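Local structure of thiamine pyrophosphokinase (Candida albicans, 2G9Z) at the interface of chains A and B. The protein catalyses the transfer of pyrophosphate from ATP to thiamine, giving the cofactor thiamine pyrophosphate and AMP. Numbering follows the deposited sequence. Chains: chain A/B, thiamine pyrophosphokinase.

Contact 1: the interface of chains A and B. Residues chain A 220, 224, 248, 281, 283, 332; chain B 217, 221.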
# COMPACT_ATOMS: atom_id res chain seq x y z
N THR A 220 -2.83 -3.29 -4.45
CA THR A 220 -1.74 -2.35 -4.29
C THR A 220 -0.42 -3.10 -4.37
O THR A 220 0.48 -2.70 -5.10
CB THR A 220 -1.84 -1.63 -2.93
OG1 THR A 220 -2.98 -0.77 -2.93
CG2 THR A 220 -0.57 -0.81 -2.66
N ILE A 224 2.70 -3.00 -7.28
CA ILE A 224 4.10 -2.75 -6.97
C ILE A 224 4.92 -3.92 -7.50
O ILE A 224 5.97 -3.73 -8.11
CB ILE A 224 4.31 -2.59 -5.44
CG1 ILE A 224 3.60 -1.32 -4.95
CG2 ILE A 224 5.81 -2.55 -5.11
CD1 ILE A 224 4.08 -0.03 -5.61
N ILE A 248 4.15 7.55 -7.53
CA ILE A 248 5.02 6.45 -7.16
C ILE A 248 5.74 5.93 -8.39
O ILE A 248 5.13 5.71 -9.44
CB ILE A 248 4.19 5.33 -6.51
CG1 ILE A 248 3.38 5.92 -5.35
CG2 ILE A 248 5.08 4.18 -6.05
CD1 ILE A 248 2.37 4.98 -4.75
N LEU A 281 11.01 3.00 -0.57
CA LEU A 281 10.46 1.73 -0.09
C LEU A 281 11.04 0.47 -0.71
O LEU A 281 10.81 0.17 -1.88
CB LEU A 281 8.94 1.80 -0.30
CG LEU A 281 8.50 3.26 -0.07
CD1 LEU A 281 7.10 3.49 -0.56
CD2 LEU A 281 8.64 3.61 1.41
N LEU A 283 10.60 -2.70 -1.41
CA LEU A 283 9.56 -3.71 -1.53
C LEU A 283 9.88 -4.92 -2.42
O LEU A 283 8.99 -5.73 -2.70
CB LEU A 283 8.27 -3.04 -1.99
CG LEU A 283 7.72 -2.02 -0.98
CD1 LEU A 283 6.64 -1.15 -1.59
CD2 LEU A 283 7.20 -2.78 0.23
N VAL A 332 11.50 1.43 -4.86
CA VAL A 332 10.36 2.30 -5.06
C VAL A 332 10.48 3.63 -4.31
O VAL A 332 10.97 3.67 -3.19
CB VAL A 332 9.06 1.62 -4.56
CG1 VAL A 332 7.91 2.63 -4.53
CG2 VAL A 332 8.71 0.44 -5.46
N PHE B 217 1.66 6.61 0.50
CA PHE B 217 2.28 5.30 0.35
C PHE B 217 3.43 4.97 1.29
O PHE B 217 3.52 3.84 1.77
CB PHE B 217 2.72 5.09 -1.10
CG PHE B 217 2.93 3.65 -1.45
CD1 PHE B 217 1.90 2.73 -1.30
CD2 PHE B 217 4.17 3.20 -1.89
CE1 PHE B 217 2.09 1.38 -1.60
CE2 PHE B 217 4.37 1.85 -2.19
CZ PHE B 217 3.32 0.95 -2.04
N VAL B 221 3.70 1.63 3.76
CA VAL B 221 4.81 0.70 3.83
C VAL B 221 5.46 0.69 5.20
O VAL B 221 5.86 -0.37 5.70
CB VAL B 221 5.84 1.01 2.73
CG1 VAL B 221 7.05 0.10 2.87
CG2 VAL B 221 5.20 0.79 1.36
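The first turns of helix 217-233 of chain B press B:Phe217 and B:Val221 into a hollow formed by helix 217-233 of chain A, strands 246-251 and 277-281, and the loop residue A:Leu283. B:Phe217 is the plug. CG anti to the backbone N (chi1 -161°) carries the ring across the interface while one face stays over B:Val221, one turn further along. A flat, wholly apolar side chain suits this place because aliphatic branches meet it from many sides. At the far end of the ring, A:Ile224 CG1 lies 3.7 Å from B:Phe217 CZ. The methyl CG2 of A:Thr220 reaches B:Phe217 CE1 at 3.6 Å; threonine thus offers a small apolar branch here and keeps its hydroxyl turned elsewhere. Nearer the root of the ring, the terminal methyl CD1 of A:Ile248 lies 3.6 Å from B:Phe217 CG, on the side of the ring plane opposite B:Val221, and the isoleucine side chain runs at about a right angle to the phenylalanine. B:Val221 is itself short and branched: CG2 lies 3.8 Å from A:Leu281 CD1 and also meets A:Leu283 CD1, while CG1 faces A:Leu283 CD2. Packing is tight at A:Leu281, whose chi1 of -34° departs from a staggered value; its CD1 comes within 3.2 Å of B:Phe217 CD2, at the ring's rim.

Contact 2: the interface of chains A and B. Residues chain A 228, 232, 283-286; chain B 307-308.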
# COMPACT_ATOMS: atom_id res chain seq x y z
N TYR A 228 8.15 -3.65 -10.33
CA TYR A 228 9.49 -4.22 -10.26
C TYR A 228 9.76 -5.21 -11.40
O TYR A 228 10.84 -5.22 -11.98
CB TYR A 228 9.68 -4.96 -8.93
CG TYR A 228 10.01 -4.08 -7.74
CD1 TYR A 228 11.28 -3.53 -7.58
CD2 TYR A 228 9.07 -3.86 -6.74
CE1 TYR A 228 11.61 -2.78 -6.44
CE2 TYR A 228 9.38 -3.11 -5.60
CZ TYR A 228 10.65 -2.58 -5.46
OH TYR A 228 10.97 -1.89 -4.32
N GLU A 232 12.42 -4.94 -14.73
CA GLU A 232 13.40 -5.99 -14.93
C GLU A 232 13.29 -6.51 -16.37
O GLU A 232 14.30 -6.69 -17.05
CB GLU A 232 13.14 -7.12 -13.94
CG GLU A 232 14.13 -8.26 -13.99
CD GLU A 232 13.94 -9.24 -12.84
OE1 GLU A 232 14.16 -8.84 -11.68
OE2 GLU A 232 13.57 -10.40 -13.10
N LEU A 283 10.60 -2.70 -1.41
CA LEU A 283 9.56 -3.71 -1.53
C LEU A 283 9.88 -4.92 -2.42
O LEU A 283 8.99 -5.73 -2.70
CB LEU A 283 8.27 -3.04 -1.99
CG LEU A 283 7.72 -2.02 -0.98
CD1 LEU A 283 6.64 -1.15 -1.59
CD2 LEU A 283 7.20 -2.78 0.23
N SER A 284 11.12 -5.05 -2.86
CA SER A 284 11.49 -6.18 -3.72
C SER A 284 12.11 -7.33 -2.94
O SER A 284 12.25 -7.26 -1.72
CB SER A 284 12.48 -5.73 -4.79
OG SER A 284 13.77 -5.55 -4.24
N ASN A 285 12.50 -8.38 -3.65
CA ASN A 285 13.11 -9.56 -3.04
C ASN A 285 14.63 -9.42 -2.98
O ASN A 285 15.34 -10.40 -2.72
CB ASN A 285 12.72 -10.82 -3.84
CG ASN A 285 13.37 -10.87 -5.21
OD1 ASN A 285 13.72 -9.83 -5.78
ND2 ASN A 285 13.51 -12.07 -5.75
N LYS A 286 15.12 -8.22 -3.23
CA LYS A 286 16.56 -7.94 -3.18
C LYS A 286 16.81 -7.06 -1.96
O LYS A 286 16.51 -5.87 -1.98
CB LYS A 286 17.01 -7.22 -4.45
CG LYS A 286 16.83 -8.04 -5.73
CD LYS A 286 17.68 -9.31 -5.70
CE LYS A 286 17.56 -10.09 -6.99
NZ LYS A 286 16.18 -10.57 -7.25
N MET B 307 8.19 -10.95 -3.87
CA MET B 307 8.05 -9.79 -4.73
C MET B 307 9.05 -10.04 -5.85
O MET B 307 10.08 -10.67 -5.63
CB MET B 307 8.40 -8.51 -3.96
CG MET B 307 7.38 -8.14 -2.90
SD MET B 307 5.68 -7.99 -3.55
CE MET B 307 5.70 -6.31 -4.20
N LEU B 308 8.72 -9.57 -7.05
CA LEU B 308 9.53 -9.80 -8.24
C LEU B 308 9.31 -11.24 -8.69
O LEU B 308 10.07 -11.78 -9.49
CB LEU B 308 11.02 -9.57 -8.00
CG LEU B 308 11.45 -8.14 -8.32
CD1 LEU B 308 11.05 -7.27 -7.16
CD2 LEU B 308 12.95 -8.06 -8.57
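B:Leu308, in the loop after strand 303-305 of chain B, lodges between A:Tyr228 and A:Glu232 of helix 217-233 and the loop A:Leu283 to A:Lys286, with B:Met307 packed beside it. The tight part surrounds the B:Leu308 branch CD1, which lies 3.2 Å from A:Tyr228 CB and 3.4 Å from CG at the root of the tyrosine ring. A forked leucine suits this slot, since CD1 can fill the apolar end while CD2 points towards polar groups. A:Tyr228 is held at its tip and over one face: OH accepts a hydrogen bond from A:Leu283 N (3.0 Å), tying helix to loop, and A:Ser284 CB lies over the ring, towards the rim. The flexible, unbranched B:Met307, bent at chi2 (-56°) and chi3 (-83°), follows the loop backbone, with CB 3.9 Å from A:Ser284 CA. Around CD2 the neighbours are polar oxygens rather than carbons, and this is probably the solvent side. A:Glu232 extends its carboxylate from the helix to bring OE1 within 3.4 Å of B:Leu308 CD2, and A:Asn285 crosses the leucine at about a right angle, its amide oxygen OD1 facing CB and CD2. A:Lys286 NZ donates a hydrogen bond to A:Asn285 OD1 at 3.0 Å, from 34° off the carbonyl plane, which should steady the amide. In the fold, the site joins later turns of helix 217-233 and the connection between strands 277-281 and 289-294 to the partner's loop between strands 303-305 and 312-313.

Contact 1 and contact 2 lie about 11 Å apart, between the centres of their C-alpha atoms, and form neighbouring parts of a two-fold symmetric interface, so each recurs with the chains exchanged. Helix 217-233 of chain A serves both, with earlier turns in contact 1, where it meets its chain B counterpart, and later ones in contact 2. A:Leu283 belongs to both: its side chain faces contact 1, its backbone contact 2. A helix from the catalytic region and segments of the vitamin B1 binding region are thereby joined across the subunits. This fits the homodimer typical of the family, and probably helps position the partner's thiamine-binding segments.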